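Side-chain contacts in P35 antigen (Borrelia burgdorferi, PDB 4ALY), which is an outer surface lipoprotein of the Lyme disease agent, reported as critical to ensure infection after a tick bite: residues A73-K78 with T205-F210; S119-H122 with E127-E130; Q151-L156 with D225-E230; R163-E168 with K243-L248; L189-K194 with N273-I278. All blocks are in the same frame, centred on the assembly; numbering follows the deposited sequence.

The five contacts tie together an all-helical, single-chain fold. Contacts 1 and 5, with centres about 13 Å apart, share one end, where T205 and L206 pack on I274. Contacts 3 and 4, with centres about 10 Å apart, lie across the chain's centre from that pair and touch where L156 packs on L248. Helix 200-233 serves both ends, in contacts 1 and 3, while helix 163-189 starts at contact 4 and ends at L189, where contact 5 begins. Contact 2 is local in sequence; its centre lies about 22 Å from that of contact 4, with no touch. Contacts 1, 3, 4 and 5 alternate along the chain, so residues far apart in sequence are brought together at both ends.

Contact 1. Residues A73-K78 with T205-F210; sequences AKLIQK and TLYNDF
Y207 lays its CB and the near part of its ring against the tip of L75, whose CD2 comes to 3.7 Å from Y207 CB and 3.8 Å from Y207 CG. The two side chains meet at about a right angle, and the leucine methyl approaches the ring obliquely. With chi1 at 174° the ring swings away from the backbone nitrogen and across to helix 70-95. One turn further along that helix, the aliphatic part of K78 touches the CE1 side of the ring, away from the CB-CG end that L75 meets: K78 CD lies 4.1 Å from Y207 CE1, with CB at a similar range. Lysine suits this exposed position, since its methylenes can pack obliquely beside an aromatic ring while the ammonium reaches on past them. Tyrosine suits a boundary too, with a broad hydrocarbon surface for packing and a hydroxyl at its far end. No hydrogen bond joins the two segments, so the contact rests on van der Waals packing around a single ring. L75 is buried and also rests on L203 and E204, while Y207 continues onto I79. Helix 70-95 thus packs against helix 200-233, whose L206 and F210 reach helix 163-189 and whose T205 and D209 touch helix 254-275.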
# COMPACT_ATOMS: atom_id res chain seq x y z
N ALA A 73 25.21 11.65 11.60
CA ALA A 73 25.17 12.36 10.31
C ALA A 73 24.69 11.47 9.17
O ALA A 73 23.91 11.89 8.33
CB ALA A 73 26.50 12.99 9.97
N LYS A 74 25.18 10.22 9.18
CA LYS A 74 24.74 9.15 8.29
C LYS A 74 23.25 8.81 8.41
O LYS A 74 22.56 8.76 7.38
CB LYS A 74 25.59 7.89 8.51
CG LYS A 74 26.70 7.74 7.50
CD LYS A 74 26.92 6.28 7.15
CE LYS A 74 28.23 5.77 7.75
NZ LYS A 74 29.38 6.66 7.45
N LEU A 75 22.77 8.60 9.64
CA LEU A 75 21.36 8.30 9.89
C LEU A 75 20.46 9.35 9.31
O LEU A 75 19.48 8.99 8.69
CB LEU A 75 21.04 8.18 11.37
CG LEU A 75 20.93 6.83 12.07
CD1 LEU A 75 20.68 7.09 13.54
CD2 LEU A 75 19.81 5.96 11.55
N ILE A 76 20.76 10.64 9.53
CA ILE A 76 19.96 11.74 8.97
C ILE A 76 19.91 11.52 7.47
O ILE A 76 18.86 11.33 6.89
CB ILE A 76 20.57 13.15 9.21
CG1 ILE A 76 21.23 13.32 10.61
CG2 ILE A 76 19.56 14.25 8.92
CD1 ILE A 76 20.34 13.68 11.78
N GLN A 77 21.08 11.58 6.84
CA GLN A 77 21.26 11.35 5.42
C GLN A 77 20.47 10.15 4.88
O GLN A 77 19.78 10.31 3.92
CB GLN A 77 22.75 11.21 5.06
CG GLN A 77 23.40 12.46 4.50
CD GLN A 77 23.02 12.73 3.05
OE1 GLN A 77 22.44 13.78 2.74
NE2 GLN A 77 23.33 11.79 2.14
N LYS A 78 20.56 8.98 5.51
CA LYS A 78 19.87 7.77 5.03
C LYS A 78 18.37 7.89 5.16
O LYS A 78 17.64 7.51 4.26
CB LYS A 78 20.30 6.54 5.79
CG LYS A 78 21.43 5.73 5.20
CD LYS A 78 21.78 4.67 6.24
CE LYS A 78 23.09 3.96 5.91
NZ LYS A 78 22.92 3.11 4.70
N THR A 205 14.66 4.80 15.48
CA THR A 205 13.35 4.24 15.40
C THR A 205 12.73 4.68 14.07
O THR A 205 12.21 3.86 13.28
CB THR A 205 12.49 4.68 16.59
OG1 THR A 205 12.86 3.88 17.71
CG2 THR A 205 10.97 4.43 16.31
N LEU A 206 12.86 5.96 13.76
CA LEU A 206 12.25 6.42 12.53
C LEU A 206 12.92 5.78 11.32
O LEU A 206 12.27 5.34 10.37
CB LEU A 206 12.00 7.96 12.53
CG LEU A 206 12.83 9.04 11.87
CD1 LEU A 206 12.94 10.28 12.76
CD2 LEU A 206 14.18 8.47 11.56
N TYR A 207 14.22 5.55 11.46
CA TYR A 207 14.92 4.78 10.45
C TYR A 207 14.51 3.29 10.44
O TYR A 207 14.34 2.69 9.36
CB TYR A 207 16.41 4.95 10.61
CG TYR A 207 17.13 4.04 9.67
CD1 TYR A 207 17.34 4.38 8.31
CD2 TYR A 207 17.55 2.80 10.12
CE1 TYR A 207 18.00 3.49 7.45
CE2 TYR A 207 18.18 1.94 9.28
CZ TYR A 207 18.40 2.27 7.98
OH TYR A 207 19.04 1.31 7.25
N ASN A 208 14.35 2.70 11.62
CA ASN A 208 13.79 1.36 11.72
C ASN A 208 12.32 1.30 11.25
O ASN A 208 11.91 0.32 10.64
CB ASN A 208 13.97 0.80 13.14
CG ASN A 208 15.43 0.44 13.44
OD1 ASN A 208 16.14 -0.10 12.58
ND2 ASN A 208 15.89 0.75 14.64
N ASP A 209 11.54 2.35 11.53
CA ASP A 209 10.19 2.40 11.01
C ASP A 209 10.17 2.18 9.48
O ASP A 209 9.41 1.34 8.98
CB ASP A 209 9.54 3.70 11.47
CG ASP A 209 9.12 3.64 12.97
OD1 ASP A 209 9.37 2.59 13.62
OD2 ASP A 209 8.51 4.63 13.50
N PHE A 210 11.05 2.85 8.74
CA PHE A 210 11.17 2.62 7.28
C PHE A 210 11.39 1.18 6.92
O PHE A 210 10.82 0.70 5.95
CB PHE A 210 12.25 3.50 6.61
CG PHE A 210 11.75 4.86 6.29
CD1 PHE A 210 10.50 5.01 5.63
CD2 PHE A 210 12.44 6.00 6.70
CE1 PHE A 210 9.96 6.27 5.34
CE2 PHE A 210 11.92 7.26 6.43
CZ PHE A 210 10.69 7.41 5.75

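Contact 2. Residues S119-H122 with E127-E130; sequences STVH and EYTE
This is a short-range surface contact between the loop that follows helix 106-110 and the turn leading into helix 129-137, and it is built round the side chain of Y128. V121 CG2 meets the ring at its edge, near the ring plane, 3.7 Å from Y128 CE2. The same methyl lies 3.4 Å from E127 OE1, so that it touches both consecutive side chains. E127 reaches it with an extended chain, trans about chi1 (172°), and its own CG lies over one face of the neighbouring tyrosine ring, offset toward the rim. Y128 occupies the N-cap position of helix 129-137, and the chain doubles back before it, bringing residues 119-122 against the helix start. The carbonyl oxygen H122 O approaches the ring obliquely, 3.6 Å from Y128 CD2. At the far end of the ring, Y128 OH comes beside S119 CB; no hydrogen bond joins the two residues, and S119 OG bonds instead to N116 O. Valine suits its place because a single methyl, CG2, can meet the ring edge and the carboxylate oxygen together, while glutamate packs through its methylenes. H122 turns its imidazole from this segment toward F114, where the two rings meet.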
# COMPACT_ATOMS: atom_id res chain seq x y z
N SER A 119 -18.14 6.42 2.24
CA SER A 119 -18.08 7.02 0.90
C SER A 119 -19.35 6.85 0.12
O SER A 119 -20.17 5.98 0.38
CB SER A 119 -16.87 6.54 0.08
OG SER A 119 -16.33 5.34 0.58
N THR A 120 -19.43 7.66 -0.92
CA THR A 120 -20.67 8.00 -1.59
C THR A 120 -20.64 7.54 -3.03
O THR A 120 -21.64 7.04 -3.54
CB THR A 120 -20.80 9.54 -1.51
OG1 THR A 120 -21.03 9.89 -0.14
CG2 THR A 120 -21.91 10.08 -2.37
N VAL A 121 -19.50 7.76 -3.69
CA VAL A 121 -19.24 7.26 -5.06
C VAL A 121 -18.28 6.06 -4.95
O VAL A 121 -17.58 5.91 -3.96
CB VAL A 121 -18.60 8.38 -5.97
CG1 VAL A 121 -19.66 9.36 -6.44
CG2 VAL A 121 -17.47 9.13 -5.23
N HIS A 122 -18.28 5.19 -5.94
CA HIS A 122 -17.34 4.06 -6.00
C HIS A 122 -15.92 4.52 -6.26
O HIS A 122 -15.67 5.65 -6.66
CB HIS A 122 -17.78 3.14 -7.11
CG HIS A 122 -19.16 2.54 -6.90
ND1 HIS A 122 -20.22 2.88 -7.67
CD2 HIS A 122 -19.62 1.62 -5.97
CE1 HIS A 122 -21.30 2.19 -7.26
NE2 HIS A 122 -20.94 1.44 -6.21
N GLU A 127 -12.79 11.19 -7.82
CA GLU A 127 -12.52 11.63 -6.48
C GLU A 127 -11.45 10.76 -5.83
O GLU A 127 -10.88 11.14 -4.84
CB GLU A 127 -13.83 11.63 -5.67
CG GLU A 127 -13.65 11.88 -4.18
CD GLU A 127 -14.91 11.78 -3.31
OE1 GLU A 127 -16.05 11.88 -3.82
OE2 GLU A 127 -14.76 11.63 -2.06
N TYR A 128 -11.20 9.59 -6.39
CA TYR A 128 -10.26 8.62 -5.85
C TYR A 128 -9.05 8.42 -6.76
O TYR A 128 -8.33 7.44 -6.63
CB TYR A 128 -10.98 7.31 -5.57
CG TYR A 128 -11.99 7.52 -4.50
CD1 TYR A 128 -11.59 7.66 -3.19
CD2 TYR A 128 -13.35 7.65 -4.80
CE1 TYR A 128 -12.50 7.92 -2.18
CE2 TYR A 128 -14.27 7.89 -3.80
CZ TYR A 128 -13.84 8.04 -2.49
OH TYR A 128 -14.73 8.27 -1.45
N THR A 129 -8.84 9.36 -7.68
CA THR A 129 -7.62 9.38 -8.49
C THR A 129 -6.35 9.13 -7.66
O THR A 129 -5.60 8.15 -7.92
CB THR A 129 -7.49 10.73 -9.25
OG1 THR A 129 -8.70 10.98 -9.97
CG2 THR A 129 -6.31 10.69 -10.21
N GLU A 130 -6.12 10.00 -6.66
CA GLU A 130 -4.98 9.84 -5.75
C GLU A 130 -4.82 8.45 -5.11
O GLU A 130 -3.73 7.83 -5.15
CB GLU A 130 -4.99 10.86 -4.66
CG GLU A 130 -3.78 11.78 -4.68
CD GLU A 130 -3.11 11.84 -3.31
OE1 GLU A 130 -3.63 11.20 -2.37
OE2 GLU A 130 -2.04 12.50 -3.15

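Contact 3. Residues Q151-L156 with D225-E230; sequences QILSKL and DDLIDE
L227 is the first residue of segment 225-230 to meet segment 151-156, and its CD2 touches two side chains there. It lies 4.2 Å from I152 CG2 and 4.2 Å from L153 CD2, so one methyl of the leucine bridges consecutive residues of the facing helix. The L227 and I152 side chains slide past each other in opposite directions. I228 follows, and here the backbone takes part: I152 CD1 reaches over to 3.8 Å from I228 CA and 4.2 Å from I228 CG1, with the two isoleucines crossing at about a right angle. I152 meets its partners through different branches, CG2 at the leucine and CD1 at the isoleucine, which is why a forked side chain serves well here. Later in the segment, E230 turns from this interface to form a salt bridge with K251. L153 also packs on I109 and L170. The segment axes approach to 11.2 Å at an angle of 77°, so the helices touch over a small area. Apolar side chains, with no hydrogen bond between the segments, thus join helix 143-157 across helix 200-233 as part of the buried packing of this all-helical fold.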
# COMPACT_ATOMS: atom_id res chain seq x y z
N GLN A 151 -7.15 -8.87 -13.17
CA GLN A 151 -7.98 -9.81 -13.92
C GLN A 151 -8.43 -11.01 -13.04
O GLN A 151 -9.54 -11.58 -13.19
CB GLN A 151 -7.28 -10.32 -15.20
CG GLN A 151 -7.04 -9.23 -16.26
CD GLN A 151 -8.34 -8.53 -16.74
OE1 GLN A 151 -8.72 -7.36 -16.31
NE2 GLN A 151 -9.06 -9.26 -17.63
N ILE A 152 -7.55 -11.40 -12.13
CA ILE A 152 -7.84 -12.46 -11.23
C ILE A 152 -8.86 -11.98 -10.16
O ILE A 152 -9.81 -12.68 -9.84
CB ILE A 152 -6.52 -12.88 -10.61
CG1 ILE A 152 -5.57 -13.47 -11.71
CG2 ILE A 152 -6.69 -13.75 -9.37
CD1 ILE A 152 -4.17 -13.65 -11.16
N LEU A 153 -8.64 -10.79 -9.62
CA LEU A 153 -9.45 -10.26 -8.55
C LEU A 153 -10.83 -9.87 -9.08
O LEU A 153 -11.77 -9.86 -8.34
CB LEU A 153 -8.79 -9.07 -7.87
CG LEU A 153 -7.56 -9.30 -7.00
CD1 LEU A 153 -7.05 -8.00 -6.37
CD2 LEU A 153 -7.70 -10.41 -5.96
N SER A 154 -10.94 -9.60 -10.37
CA SER A 154 -12.20 -9.29 -10.99
C SER A 154 -13.05 -10.54 -11.02
O SER A 154 -14.29 -10.46 -11.11
CB SER A 154 -11.99 -8.91 -12.45
OG SER A 154 -11.62 -7.57 -12.58
N LYS A 155 -12.41 -11.71 -11.00
CA LYS A 155 -13.21 -12.93 -11.06
C LYS A 155 -13.95 -13.05 -9.73
O LYS A 155 -15.12 -13.40 -9.72
CB LYS A 155 -12.38 -14.15 -11.38
CG LYS A 155 -11.90 -14.17 -12.83
CD LYS A 155 -11.42 -15.56 -13.18
CE LYS A 155 -11.62 -15.83 -14.66
NZ LYS A 155 -10.75 -16.97 -15.02
N LEU A 156 -13.26 -12.70 -8.62
CA LEU A 156 -13.85 -12.69 -7.29
C LEU A 156 -14.81 -11.53 -7.08
O LEU A 156 -15.85 -11.69 -6.46
CB LEU A 156 -12.75 -12.56 -6.23
CG LEU A 156 -11.86 -13.75 -5.96
CD1 LEU A 156 -10.67 -13.38 -5.05
CD2 LEU A 156 -12.70 -14.94 -5.42
N ASP A 225 2.43 -11.68 -6.28
CA ASP A 225 3.09 -12.50 -7.29
C ASP A 225 2.71 -13.96 -7.09
O ASP A 225 2.47 -14.64 -8.06
CB ASP A 225 4.61 -12.38 -7.16
CG ASP A 225 5.14 -10.98 -7.51
OD1 ASP A 225 4.60 -10.31 -8.44
OD2 ASP A 225 6.15 -10.57 -6.90
N ASP A 226 2.63 -14.45 -5.85
CA ASP A 226 2.36 -15.88 -5.66
C ASP A 226 0.95 -16.21 -6.09
O ASP A 226 0.68 -17.30 -6.66
CB ASP A 226 2.60 -16.38 -4.22
CG ASP A 226 4.06 -16.26 -3.78
OD1 ASP A 226 4.99 -16.34 -4.60
OD2 ASP A 226 4.31 -16.10 -2.59
N LEU A 227 0.06 -15.24 -5.86
CA LEU A 227 -1.35 -15.41 -6.22
C LEU A 227 -1.43 -15.52 -7.75
O LEU A 227 -2.08 -16.42 -8.26
CB LEU A 227 -2.19 -14.24 -5.70
CG LEU A 227 -3.64 -14.37 -6.22
CD1 LEU A 227 -4.23 -15.72 -5.73
CD2 LEU A 227 -4.49 -13.15 -5.85
N ILE A 228 -0.74 -14.63 -8.47
CA ILE A 228 -0.66 -14.62 -9.92
C ILE A 228 -0.11 -15.98 -10.39
O ILE A 228 -0.69 -16.60 -11.31
CB ILE A 228 0.25 -13.44 -10.39
CG1 ILE A 228 -0.42 -12.06 -10.16
CG2 ILE A 228 0.75 -13.61 -11.85
CD1 ILE A 228 0.41 -10.86 -10.68
N ASP A 229 0.97 -16.47 -9.77
CA ASP A 229 1.55 -17.79 -10.15
C ASP A 229 0.59 -18.90 -9.85
O ASP A 229 0.38 -19.69 -10.72
CB ASP A 229 2.91 -18.11 -9.46
CG ASP A 229 4.00 -17.11 -9.82
OD1 ASP A 229 4.06 -16.61 -10.97
OD2 ASP A 229 4.83 -16.80 -8.94
N GLU A 230 0.03 -18.98 -8.63
CA GLU A 230 -0.91 -20.05 -8.29
C GLU A 230 -2.07 -20.03 -9.27
O GLU A 230 -2.43 -21.06 -9.82
CB GLU A 230 -1.39 -19.91 -6.84
CG GLU A 230 -0.22 -19.83 -5.84
CD GLU A 230 -0.55 -19.17 -4.48
OE1 GLU A 230 -1.73 -18.92 -4.14
OE2 GLU A 230 0.41 -18.91 -3.72

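Contact 4. Residues R163-E168 with K243-L248; sequences RGLVKE and KLNDTL. With SO4 (sulfate ion), chain C.
A helix-helix interface of the hydrophobic core joins the first turns of helix 163-189 to helix 241-250, and two leucines carry it. L165 and L248 reach toward each other tip to tip, with L165 CG 3.8 Å from L248 CD2 and L165 CD2 3.9 Å from that same methyl. In both leucines the first torsion points CG away from the backbone nitrogen, and this matching extension lets them span the gap between helices. V166, next in sequence, adds a longer contact, its CG2 4.3 Å from L248 CD2, so the methyl of L248 is flanked by two neighbouring side chains. The segment axes approach to 10.8 Å and run in roughly the same direction, 32° apart, which keeps the helices side by side in this all-helical fold. L156 of helix 143-157 packs on both V166 and L248 and brings a third helix to the interface, and F257, packing on L165, adds helix 254-275. Toward the partly exposed border stands N245. Its OD1 lies 3.6 Å from L165 CD2, and the two side chains cross obliquely. The other end of the amide turns outward: N245 ND2 donates a hydrogen bond of 3.1 Å to O4 of a sulfate ion, with an N-H...O angle of 149°. The ion probably comes from the crystallisation liquor. Asparagine suits a partly exposed border because one end of its amide can lie against a methyl while the other meets solvent or a bound ion.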
# COMPACT_ATOMS: atom_id res chain seq x y z
N ARG A 163 -16.61 -10.03 -2.86
CA ARG A 163 -16.15 -8.68 -3.21
C ARG A 163 -15.54 -7.96 -2.00
O ARG A 163 -14.58 -7.18 -2.15
CB ARG A 163 -17.29 -7.87 -3.80
CG ARG A 163 -17.02 -6.39 -4.00
CD ARG A 163 -18.02 -5.76 -4.92
NE ARG A 163 -18.41 -6.61 -6.04
CZ ARG A 163 -19.64 -6.58 -6.60
NH1 ARG A 163 -20.55 -5.74 -6.14
NH2 ARG A 163 -19.98 -7.34 -7.60
N GLY A 164 -16.05 -8.25 -0.80
CA GLY A 164 -15.55 -7.59 0.42
C GLY A 164 -14.08 -7.85 0.60
O GLY A 164 -13.27 -6.92 0.86
N LEU A 165 -13.69 -9.13 0.45
CA LEU A 165 -12.29 -9.47 0.67
C LEU A 165 -11.31 -8.80 -0.35
O LEU A 165 -10.20 -8.38 0.04
CB LEU A 165 -12.15 -10.95 0.68
CG LEU A 165 -10.75 -11.46 0.90
CD1 LEU A 165 -10.21 -11.03 2.27
CD2 LEU A 165 -10.87 -12.97 0.78
N VAL A 166 -11.80 -8.64 -1.60
CA VAL A 166 -11.10 -7.89 -2.66
C VAL A 166 -10.79 -6.46 -2.31
O VAL A 166 -9.63 -6.05 -2.35
CB VAL A 166 -11.86 -7.95 -4.00
CG1 VAL A 166 -11.24 -7.00 -5.01
CG2 VAL A 166 -11.86 -9.40 -4.50
N LYS A 167 -11.81 -5.74 -1.91
CA LYS A 167 -11.70 -4.40 -1.38
C LYS A 167 -10.71 -4.39 -0.18
O LYS A 167 -9.67 -3.72 -0.25
CB LYS A 167 -13.12 -3.92 -1.01
CG LYS A 167 -13.21 -2.51 -0.51
CD LYS A 167 -13.01 -2.49 0.99
CE LYS A 167 -12.95 -1.04 1.47
NZ LYS A 167 -12.19 -1.02 2.76
N GLU A 168 -10.98 -5.19 0.86
CA GLU A 168 -10.15 -5.22 2.09
C GLU A 168 -8.67 -5.38 1.63
O GLU A 168 -7.78 -4.58 1.98
CB GLU A 168 -10.60 -6.45 2.92
CG GLU A 168 -10.73 -6.46 4.45
CD GLU A 168 -11.77 -7.53 4.95
OE1 GLU A 168 -13.01 -7.31 4.76
OE2 GLU A 168 -11.38 -8.60 5.55
N LYS A 243 -12.82 -21.60 -4.75
CA LYS A 243 -11.47 -22.08 -4.44
C LYS A 243 -10.60 -20.84 -4.59
O LYS A 243 -9.77 -20.59 -3.76
CB LYS A 243 -11.00 -23.18 -5.40
CG LYS A 243 -11.87 -24.42 -5.42
CD LYS A 243 -11.04 -25.66 -5.69
CE LYS A 243 -11.66 -26.94 -5.09
NZ LYS A 243 -12.50 -27.62 -6.10
N LEU A 244 -10.91 -19.99 -5.60
CA LEU A 244 -10.13 -18.78 -5.82
C LEU A 244 -10.23 -17.94 -4.54
O LEU A 244 -9.20 -17.52 -3.99
CB LEU A 244 -10.53 -18.02 -7.09
CG LEU A 244 -9.72 -16.73 -7.29
CD1 LEU A 244 -8.19 -17.01 -7.27
CD2 LEU A 244 -10.13 -15.89 -8.52
N ASN A 245 -11.47 -17.74 -4.06
CA ASN A 245 -11.67 -17.06 -2.78
C ASN A 245 -10.84 -17.65 -1.61
O ASN A 245 -10.21 -16.90 -0.87
CB ASN A 245 -13.16 -17.04 -2.40
CG ASN A 245 -13.38 -16.34 -1.08
OD1 ASN A 245 -13.18 -15.14 -0.98
ND2 ASN A 245 -13.77 -17.12 -0.04
N ASP A 246 -10.79 -18.96 -1.46
CA ASP A 246 -9.96 -19.54 -0.39
C ASP A 246 -8.51 -19.25 -0.53
O ASP A 246 -7.82 -19.06 0.47
CB ASP A 246 -10.12 -21.05 -0.26
CG ASP A 246 -11.53 -21.43 0.13
OD1 ASP A 246 -12.21 -20.62 0.84
OD2 ASP A 246 -11.96 -22.52 -0.33
N THR A 247 -8.01 -19.24 -1.75
CA THR A 247 -6.61 -18.93 -1.86
C THR A 247 -6.21 -17.50 -1.57
O THR A 247 -5.22 -17.27 -0.90
CB THR A 247 -5.89 -19.61 -3.02
OG1 THR A 247 -5.02 -18.68 -3.66
CG2 THR A 247 -6.82 -20.25 -3.92
N LEU A 248 -7.04 -16.54 -1.96
CA LEU A 248 -6.85 -15.16 -1.51
C LEU A 248 -6.85 -15.01 0.03
O LEU A 248 -5.98 -14.31 0.59
CB LEU A 248 -7.92 -14.25 -2.17
CG LEU A 248 -7.79 -12.71 -1.85
CD1 LEU A 248 -6.36 -12.20 -2.21
CD2 LEU A 248 -8.90 -11.82 -2.43
S SO4 C . -14.36 -15.85 3.68
O1 SO4 C . -14.30 -14.38 3.70
O2 SO4 C . -14.87 -16.14 5.01
O3 SO4 C . -13.07 -16.56 3.50
O4 SO4 C . -15.28 -16.21 2.56

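Contact 5. Residues L189-K194 with N273-I278; sequences LNVKDK and NILAPI
K194 and I278 make the polar part of this contact: the ammonium K194 NZ donates to the backbone carbonyl I278 O at 3.2 Å. The donor stands nearly in line with the carbonyl bond, the C=O...N angle being 174°. Bends at chi2 and chi3 bring NZ round to that oxygen. Nearer the backbone, K194 CB lies 3.9 Å from I278 CB. I278 in turn drives its CD1 to 3.5 Å from K194 O. The apolar part centres on V191, whose CG2 sits 4.0 Å from I278 CD1, the two side chains crossing at about a right angle, and 4.1 Å from L275 CD2. Its other methyl, CG1, comes beside I278 O, the same carbonyl that the lysine holds. In I278, CG1 stands between the backbone N and the carbonyl carbon (chi1 56°), which sends the extended end of the chain in against K194 and V191. Branched V191 and I278 suit this closely filled place, and lysine suits its border, combining a methylene chain with a charged end.

Outside this shell, L275 leans on K187 and I188 of helix 163-189, and I278 on Q197 and L198 of the loop before helix 200-233. Residues 191 to 194 thus pack against the C-terminal end of the chain. With a charged donor in line with a backbone carbonyl, beside apolar packing, the bond would be expected to pin the last residues of the chain.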
# COMPACT_ATOMS: atom_id res chain seq x y z
N LEU A 189 10.20 15.10 6.01
CA LEU A 189 10.69 16.18 5.14
C LEU A 189 10.12 17.56 5.50
O LEU A 189 10.76 18.58 5.28
CB LEU A 189 10.39 15.88 3.68
CG LEU A 189 11.04 14.71 2.96
CD1 LEU A 189 10.35 14.59 1.61
CD2 LEU A 189 12.55 14.87 2.76
N ASN A 190 8.93 17.59 6.07
CA ASN A 190 8.37 18.86 6.53
C ASN A 190 9.11 19.45 7.74
O ASN A 190 8.77 20.55 8.21
CB ASN A 190 6.88 18.77 6.81
CG ASN A 190 6.17 20.09 6.54
OD1 ASN A 190 5.44 20.60 7.40
ND2 ASN A 190 6.39 20.64 5.34
N VAL A 191 10.10 18.71 8.26
CA VAL A 191 10.93 19.18 9.36
C VAL A 191 12.36 18.80 9.09
O VAL A 191 13.12 18.57 10.02
CB VAL A 191 10.46 18.72 10.77
CG1 VAL A 191 9.17 19.45 11.16
CG2 VAL A 191 10.30 17.20 10.89
N LYS A 192 12.73 18.76 7.82
CA LYS A 192 14.07 18.27 7.43
C LYS A 192 15.30 18.99 8.04
O LYS A 192 16.32 18.34 8.27
CB LYS A 192 14.21 18.08 5.91
CG LYS A 192 14.46 19.33 5.07
CD LYS A 192 15.29 18.95 3.83
CE LYS A 192 15.70 20.14 2.98
NZ LYS A 192 14.47 20.81 2.46
N ASP A 193 15.20 20.29 8.34
CA ASP A 193 16.36 21.02 8.88
C ASP A 193 16.64 20.68 10.34
O ASP A 193 17.79 20.70 10.76
CB ASP A 193 16.20 22.54 8.77
CG ASP A 193 15.90 23.02 7.37
OD1 ASP A 193 16.42 22.45 6.38
OD2 ASP A 193 15.13 23.99 7.28
N LYS A 194 15.57 20.37 11.08
CA LYS A 194 15.62 20.16 12.52
C LYS A 194 15.82 18.71 13.04
O LYS A 194 15.72 18.46 14.26
CB LYS A 194 14.42 20.82 13.18
CG LYS A 194 14.54 22.34 13.22
CD LYS A 194 13.19 23.00 13.14
CE LYS A 194 12.62 22.88 11.72
NZ LYS A 194 11.12 22.85 11.77
N ASN A 273 4.91 11.61 17.11
CA ASN A 273 5.37 11.74 18.51
C ASN A 273 6.85 12.12 18.47
O ASN A 273 7.23 13.16 18.99
CB ASN A 273 5.26 10.43 19.32
CG ASN A 273 3.82 9.95 19.56
OD1 ASN A 273 2.84 10.69 19.49
ND2 ASN A 273 3.70 8.67 19.87
N ILE A 274 7.67 11.32 17.80
CA ILE A 274 9.08 11.69 17.61
C ILE A 274 9.26 13.09 17.01
O ILE A 274 10.24 13.75 17.33
CB ILE A 274 9.86 10.67 16.78
CG1 ILE A 274 9.97 9.34 17.52
CG2 ILE A 274 11.24 11.23 16.44
CD1 ILE A 274 10.25 8.16 16.61
N LEU A 275 8.33 13.55 16.18
CA LEU A 275 8.49 14.85 15.46
C LEU A 275 7.79 16.08 16.11
O LEU A 275 8.15 17.23 15.84
CB LEU A 275 8.10 14.70 13.95
CG LEU A 275 8.85 13.65 13.09
CD1 LEU A 275 8.34 13.65 11.65
CD2 LEU A 275 10.37 13.80 13.13
N ALA A 276 6.80 15.83 16.96
CA ALA A 276 6.17 16.90 17.77
C ALA A 276 7.21 17.90 18.35
O ALA A 276 7.07 19.11 18.12
CB ALA A 276 5.28 16.30 18.87
N PRO A 277 8.28 17.41 19.03
CA PRO A 277 9.17 18.41 19.64
C PRO A 277 9.95 19.33 18.66
O PRO A 277 10.54 20.29 19.12
CB PRO A 277 10.12 17.56 20.51
CG PRO A 277 9.41 16.25 20.70
CD PRO A 277 8.75 16.05 19.36
N ILE A 278 9.95 19.05 17.35
CA ILE A 278 10.68 19.90 16.37
C ILE A 278 9.74 20.61 15.36
O ILE A 278 10.20 21.17 14.35
CB ILE A 278 11.86 19.15 15.67
CG1 ILE A 278 11.38 17.87 14.96
CG2 ILE A 278 12.99 18.86 16.65
CD1 ILE A 278 12.47 17.04 14.30